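Local atomic coordinates of tRNA uridine(34) acetyltransferase (Methanocaldococcus infernus, PDB entry 6IA8), a protein that catalyses formation of 5-(carboxymethyl)uridine at wobble position 34 of tRNA, using acetyl-CoA and S-adenosyl-L-methionine. Residues R212-V217 / S252-P257; D283-Y288 / K328-S333. All coordinates share one frame; numbering follows the deposited sequence.

How the contacts relate
Contacts 1 and 2 belong to one parallel sheet of the radical SAM part of the enzyme, and both are largely buried. Contact 1 pairs inner strands 212-218 and 250-255; contact 2 pairs strand 284-287 with the short strand 331-332 at the sheet's end. Strands 250-255 and 284-287 are themselves neighbours, and their pairing joins the two contacts across the sheet, with centres about 9 Å apart. Both rest on parallel backbone ladders. In contact 1 aliphatic and aromatic side chains pack towards helices on one side, while Glu214 reaches Lys286 of contact 2 on the other. Contact 2 has fewer apolar touches and meets the acetyltransferase domain through Arg331 and Asp283.

Contact 1 (R212-V217 / S252-P257); sequences RVELGV and SYHLMP
Val217 lays its CG2 methyl over one face of the Tyr253 ring, a CH-pi contact 3.8 Å from the ring centroid, where two neighbouring parallel strands of the radical SAM sheet meet. CG2 is displaced towards the rim, closest to CG and CD1. Beside it, Leu215 runs alongside Tyr253 and touches CE1 with CD1, while Val217 CG1 meets Leu255 CD2 at 3.9 Å. Helix 234-245 packs on this apolar side, and the hydroxyls of its Thr241 and of Tyr253 are hydrogen-bonded.

The ladder beneath is regular: Ser252 N donates to Val213 O, Leu215 N to Ser252 O (2.8 Å) and His254 N to Leu215 O. Gly216 then centres an inverse gamma turn.

Glu214 and Ser252 project from the other face of the sheet. With CG anti to the backbone N (chi1 -174°), Glu214 passes beside Ser252, its CG 3.6 Å from Ser252 OG. Glu214 OE1 comes 3.5 Å from His254 CB, with the carboxylate and imidazole planes 14° apart; His254 ND1 bonds to Gln218. Lys286 forms a salt bridge with Glu214 OE2. A water donates to that same OE2 at 2.6 Å and also hydrogen-bonds to Ser252 OG.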
loop_
_atom_site.group_PDB
_atom_site.type_symbol
_atom_site.label_atom_id
_atom_site.label_comp_id
_atom_site.label_asym_id
_atom_site.label_seq_id
_atom_site.Cartn_x
_atom_site.Cartn_y
_atom_site.Cartn_z
ATOM N N ARG A 212 -5.573 3.049 2.845
ATOM C CA ARG A 212 -4.786 1.819 2.808
ATOM C C ARG A 212 -4.538 1.359 4.234
ATOM O O ARG A 212 -4.299 2.185 5.116
ATOM C CB ARG A 212 -3.446 2.006 2.080
ATOM C CG ARG A 212 -2.613 0.728 1.933
ATOM C CD ARG A 212 -1.290 1.006 1.219
ATOM N NE ARG A 212 -0.255 1.497 2.127
ATOM C CZ ARG A 212 0.902 2.022 1.739
ATOM N NH1 ARG A 212 1.182 2.138 0.451
ATOM N NH2 ARG A 212 1.776 2.439 2.641
ATOM N N VAL A 213 -4.607 0.047 4.460
ATOM C CA VAL A 213 -4.279 -0.546 5.750
ATOM C C VAL A 213 -3.206 -1.609 5.543
ATOM O O VAL A 213 -3.347 -2.496 4.695
ATOM C CB VAL A 213 -5.520 -1.147 6.433
ATOM C CG1 VAL A 213 -5.104 -1.855 7.764
ATOM C CG2 VAL A 213 -6.553 -0.110 6.709
ATOM N N GLU A 214 -2.122 -1.499 6.291
ATOM C CA GLU A 214 -1.020 -2.446 6.226
ATOM C C GLU A 214 -1.109 -3.344 7.449
ATOM O O GLU A 214 -1.055 -2.850 8.582
ATOM C CB GLU A 214 0.338 -1.744 6.202
ATOM C CG GLU A 214 1.500 -2.722 5.997
ATOM C CD GLU A 214 2.869 -2.101 6.274
ATOM O OE1 GLU A 214 3.586 -2.619 7.160
ATOM O OE2 GLU A 214 3.212 -1.101 5.612
ATOM N N LEU A 215 -1.260 -4.645 7.223
ATOM C CA LEU A 215 -1.407 -5.627 8.290
ATOM C C LEU A 215 -0.034 -6.193 8.619
ATOM O O LEU A 215 0.706 -6.582 7.712
ATOM C CB LEU A 215 -2.355 -6.751 7.859
ATOM C CG LEU A 215 -3.813 -6.329 7.618
ATOM C CD1 LEU A 215 -4.605 -7.553 7.047
ATOM C CD2 LEU A 215 -4.462 -5.812 8.889
ATOM N N GLY A 216 0.312 -6.219 9.905
ATOM C CA GLY A 216 1.525 -6.882 10.349
ATOM C C GLY A 216 1.385 -8.397 10.333
ATOM O O GLY A 216 1.323 -9.029 11.397
ATOM N N VAL A 217 1.301 -8.989 9.136
ATOM C CA VAL A 217 1.041 -10.422 9.016
ATOM C C VAL A 217 2.246 -11.240 9.479
ATOM O O VAL A 217 2.100 -12.187 10.267
ATOM C CB VAL A 217 0.659 -10.767 7.566
ATOM C CG1 VAL A 217 0.451 -12.255 7.415
ATOM C CG2 VAL A 217 -0.596 -9.988 7.147
ATOM N N SER A 252 -2.378 -4.109 2.404
ATOM C CA SER A 252 -0.970 -4.453 2.304
ATOM C C SER A 252 -0.583 -5.417 3.419
ATOM O O SER A 252 -1.068 -5.296 4.549
ATOM C CB SER A 252 -0.103 -3.170 2.408
ATOM O OG SER A 252 1.261 -3.504 2.488
ATOM N N TYR A 253 0.306 -6.354 3.101
ATOM C CA TYR A 253 0.819 -7.317 4.067
ATOM C C TYR A 253 2.304 -7.054 4.289
ATOM O O TYR A 253 3.085 -7.044 3.325
ATOM C CB TYR A 253 0.687 -8.764 3.592
ATOM C CG TYR A 253 -0.663 -9.410 3.569
ATOM C CD1 TYR A 253 -1.813 -8.727 3.956
ATOM C CD2 TYR A 253 -0.778 -10.749 3.184
ATOM C CE1 TYR A 253 -3.050 -9.370 3.965
ATOM C CE2 TYR A 253 -1.984 -11.389 3.175
ATOM C CZ TYR A 253 -3.126 -10.717 3.563
ATOM O OH TYR A 253 -4.311 -11.452 3.514
ATOM N N HIS A 254 2.700 -6.862 5.549
ATOM C CA HIS A 254 4.111 -6.929 5.908
ATOM C C HIS A 254 4.460 -8.391 6.161
ATOM O O HIS A 254 3.833 -9.041 6.995
ATOM C CB HIS A 254 4.419 -6.065 7.128
ATOM C CG HIS A 254 5.873 -5.991 7.441
ATOM N ND1 HIS A 254 6.517 -6.927 8.225
ATOM C CD2 HIS A 254 6.816 -5.098 7.064
ATOM C CE1 HIS A 254 7.791 -6.598 8.333
ATOM N NE2 HIS A 254 8.000 -5.496 7.632
ATOM N N LEU A 255 5.442 -8.910 5.428
ATOM C CA LEU A 255 5.816 -10.321 5.484
ATOM C C LEU A 255 7.305 -10.462 5.772
ATOM O O LEU A 255 8.119 -9.688 5.261
ATOM C CB LEU A 255 5.477 -11.052 4.176
ATOM C CG LEU A 255 4.013 -11.025 3.760
ATOM C CD1 LEU A 255 3.837 -11.440 2.306
ATOM C CD2 LEU A 255 3.198 -11.947 4.700
ATOM N N MET A 256 7.657 -11.449 6.597
ATOM C CA MET A 256 9.038 -11.640 7.037
ATOM C C MET A 256 9.518 -13.043 6.700
ATOM O O MET A 256 9.302 -13.985 7.482
ATOM C CB MET A 256 9.168 -11.385 8.538
ATOM C CG MET A 256 9.243 -9.926 8.940
ATOM S SD MET A 256 9.939 -9.769 10.597
ATOM C CE MET A 256 8.799 -10.744 11.544
ATOM N N PRO A 257 10.200 -13.229 5.573
ATOM C CA PRO A 257 10.866 -14.515 5.330
ATOM C C PRO A 257 11.888 -14.796 6.428
ATOM O O PRO A 257 12.455 -13.882 7.037
ATOM C CB PRO A 257 11.547 -14.328 3.967
ATOM C CG PRO A 257 10.865 -13.135 3.351
ATOM C CD PRO A 257 10.460 -12.245 4.510
HETATM O O HOH W 1 2.428 -1.257 3.086
#

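Contact 2 (D283-Y288 / K328-S333); sequences DMVKIY and KWVRTS. With SO4 (sulfate ion), chain B.
Met284 and Arg331 lie side by side and point the same way from one face of the sheet. Both chains leave with CG anti to the backbone N; the methionine then bends at chi3 (-29°), and its CE ends at the edge of the guanidinium, near its plane and 3.8 Å from Arg331 NH1. The same methyl also touches Arg331 CD. Nearer the backbone, Met284 CG sits 3.3 Å from Arg331 O. Also on this side, Lys286 curls past Ser333, its CB and CG near Ser333 OG and its ammonium engaged by Glu214.

On the other face Val285 and Thr332 cross obliquely, with Val285 CG2 4.1 Å from Thr332 OG1, and Val285 CG2 also approaches Val330 CG1.

Parallel pairing holds these groups in step. Arg331 N donates to Asp283 O at 2.9 Å, and Val285 N to Arg331 O at 3.0 Å; the bond from Ser333 N to Val285 O is weak. Beyond it, a water accepts from Ile287 N and donates to Ser333 O. Before the strand, Lys328 N donates a hydrogen bond to O2 of a sulfate ion, probably from the crystallisation liquor.

Arg331 touches Gln445 and His447 of strand 440-448, both inferred by similarity to bind acetyl-CoA, and Asp283 forms a salt bridge with Arg444. This is the terminal strand pair of a radical SAM parallel sheet, placed against the GNAT-type acetyltransferase domain.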
loop_
_atom_site.group_PDB
_atom_site.type_symbol
_atom_site.label_atom_id
_atom_site.label_comp_id
_atom_site.label_asym_id
_atom_site.label_seq_id
_atom_site.Cartn_x
_atom_site.Cartn_y
_atom_site.Cartn_z
ATOM N N ASP A 283 -3.290 -6.520 -1.988
ATOM C CA ASP A 283 -2.948 -5.587 -3.056
ATOM C C ASP A 283 -1.455 -5.291 -3.092
ATOM O O ASP A 283 -0.920 -4.931 -4.146
ATOM C CB ASP A 283 -3.690 -4.262 -2.890
ATOM C CG ASP A 283 -5.197 -4.415 -2.876
ATOM O OD1 ASP A 283 -5.682 -5.065 -3.790
ATOM O OD2 ASP A 283 -5.851 -3.875 -1.934
ATOM N N MET A 284 -0.793 -5.362 -1.943
ATOM C CA MET A 284 0.570 -4.882 -1.805
ATOM C C MET A 284 1.230 -5.756 -0.761
ATOM O O MET A 284 0.557 -6.259 0.147
ATOM C CB MET A 284 0.577 -3.389 -1.408
ATOM C CG MET A 284 1.904 -2.810 -1.090
ATOM S SD MET A 284 1.735 -1.081 -0.593
ATOM C CE MET A 284 0.267 -0.539 -1.484
ATOM N N VAL A 285 2.546 -5.939 -0.889
ATOM C CA VAL A 285 3.303 -6.651 0.134
ATOM C C VAL A 285 4.588 -5.892 0.400
ATOM O O VAL A 285 5.165 -5.303 -0.516
ATOM C CB VAL A 285 3.618 -8.104 -0.272
ATOM C CG1 VAL A 285 2.321 -8.945 -0.382
ATOM C CG2 VAL A 285 4.418 -8.128 -1.568
ATOM N N LYS A 286 5.032 -5.913 1.657
ATOM C CA LYS A 286 6.292 -5.327 2.105
ATOM C C LYS A 286 7.103 -6.472 2.694
ATOM O O LYS A 286 6.642 -7.129 3.638
ATOM C CB LYS A 286 6.030 -4.236 3.140
ATOM C CG LYS A 286 7.297 -3.524 3.646
ATOM C CD LYS A 286 6.986 -2.605 4.838
ATOM C CE LYS A 286 6.883 -1.141 4.448
ATOM N NZ LYS A 286 5.562 -0.774 3.874
ATOM N N ILE A 287 8.233 -6.799 2.059
ATOM C CA ILE A 287 8.978 -8.016 2.364
ATOM C C ILE A 287 10.356 -7.641 2.886
ATOM O O ILE A 287 11.069 -6.854 2.259
ATOM C CB ILE A 287 9.124 -8.924 1.133
ATOM C CG1 ILE A 287 7.756 -9.302 0.571
ATOM C CG2 ILE A 287 9.923 -10.206 1.501
ATOM C CD1 ILE A 287 7.859 -9.857 -0.843
ATOM N N TYR A 288 10.754 -8.228 4.013
ATOM C CA TYR A 288 12.157 -8.090 4.419
ATOM C C TYR A 288 12.508 -9.250 5.332
ATOM O O TYR A 288 11.693 -9.591 6.195
ATOM C CB TYR A 288 12.456 -6.766 5.135
ATOM C CG TYR A 288 13.927 -6.381 5.014
ATOM C CD1 TYR A 288 14.385 -5.696 3.899
ATOM C CD2 TYR A 288 14.866 -6.744 5.991
ATOM C CE1 TYR A 288 15.704 -5.363 3.756
ATOM C CE2 TYR A 288 16.215 -6.386 5.857
ATOM C CZ TYR A 288 16.612 -5.709 4.728
ATOM O OH TYR A 288 17.924 -5.358 4.543
ATOM N N LYS A 328 0.330 -9.617 -11.613
ATOM C CA LYS A 328 0.416 -8.278 -12.168
ATOM C C LYS A 328 -0.297 -7.261 -11.302
ATOM O O LYS A 328 -0.062 -6.062 -11.466
ATOM C CB LYS A 328 -0.191 -8.248 -13.575
ATOM C CG LYS A 328 0.547 -9.114 -14.593
ATOM C CD LYS A 328 -0.175 -9.101 -15.952
ATOM C CE LYS A 328 0.536 -9.972 -16.977
ATOM N NZ LYS A 328 0.049 -9.713 -18.363
ATOM N N TRP A 329 -1.233 -7.705 -10.467
ATOM C CA TRP A 329 -2.051 -6.807 -9.663
ATOM C C TRP A 329 -1.465 -6.539 -8.291
ATOM O O TRP A 329 -2.109 -5.840 -7.495
ATOM C CB TRP A 329 -3.470 -7.353 -9.496
ATOM C CG TRP A 329 -3.581 -8.842 -9.302
ATOM C CD1 TRP A 329 -3.749 -9.788 -10.284
ATOM C CD2 TRP A 329 -3.588 -9.554 -8.064
ATOM N NE1 TRP A 329 -3.869 -11.051 -9.725
ATOM C CE2 TRP A 329 -3.745 -10.940 -8.368
ATOM C CE3 TRP A 329 -3.415 -9.176 -6.746
ATOM C CZ2 TRP A 329 -3.743 -11.928 -7.389
ATOM C CZ3 TRP A 329 -3.433 -10.176 -5.759
ATOM C CH2 TRP A 329 -3.613 -11.524 -6.091
ATOM N N VAL A 330 -0.249 -7.033 -8.011
ATOM C CA VAL A 330 0.389 -6.855 -6.709
ATOM C C VAL A 330 1.423 -5.757 -6.811
ATOM O O VAL A 330 2.230 -5.722 -7.756
ATOM C CB VAL A 330 1.031 -8.156 -6.196
ATOM C CG1 VAL A 330 1.783 -7.903 -4.915
ATOM C CG2 VAL A 330 -0.061 -9.217 -5.934
ATOM N N ARG A 331 1.413 -4.865 -5.832
ATOM C CA ARG A 331 2.401 -3.802 -5.758
ATOM C C ARG A 331 3.364 -4.142 -4.633
ATOM O O ARG A 331 2.949 -4.616 -3.590
ATOM C CB ARG A 331 1.735 -2.441 -5.520
ATOM C CG ARG A 331 2.691 -1.250 -5.564
ATOM C CD ARG A 331 2.027 -0.024 -4.948
ATOM N NE ARG A 331 1.430 0.862 -5.943
ATOM C CZ ARG A 331 0.500 1.774 -5.672
ATOM N NH1 ARG A 331 0.032 1.914 -4.437
ATOM N NH2 ARG A 331 0.022 2.538 -6.639
ATOM N N THR A 332 4.645 -3.914 -4.831
ATOM C CA THR A 332 5.645 -4.247 -3.827
ATOM C C THR A 332 6.366 -2.986 -3.383
ATOM O O THR A 332 6.432 -2.003 -4.122
ATOM C CB THR A 332 6.668 -5.250 -4.376
ATOM O OG1 THR A 332 7.354 -5.883 -3.289
ATOM C CG2 THR A 332 7.684 -4.548 -5.265
ATOM N N SER A 333 6.881 -3.014 -2.161
ATOM C CA SER A 333 7.699 -1.931 -1.642
ATOM C C SER A 333 9.143 -2.122 -2.075
ATOM O O SER A 333 9.617 -3.249 -2.246
ATOM C CB SER A 333 7.628 -1.875 -0.117
ATOM O OG SER A 333 6.301 -1.674 0.317
HETATM S S SO4 B . -0.935 -12.827 -13.254
HETATM O O1 SO4 B . -1.402 -12.950 -14.637
HETATM O O2 SO4 B . -1.461 -11.585 -12.691
HETATM O O3 SO4 B . 0.497 -12.763 -13.230
HETATM O O4 SO4 B . -1.345 -13.994 -12.478
HETATM O O HOH W 2 9.161 -4.857 0.077
#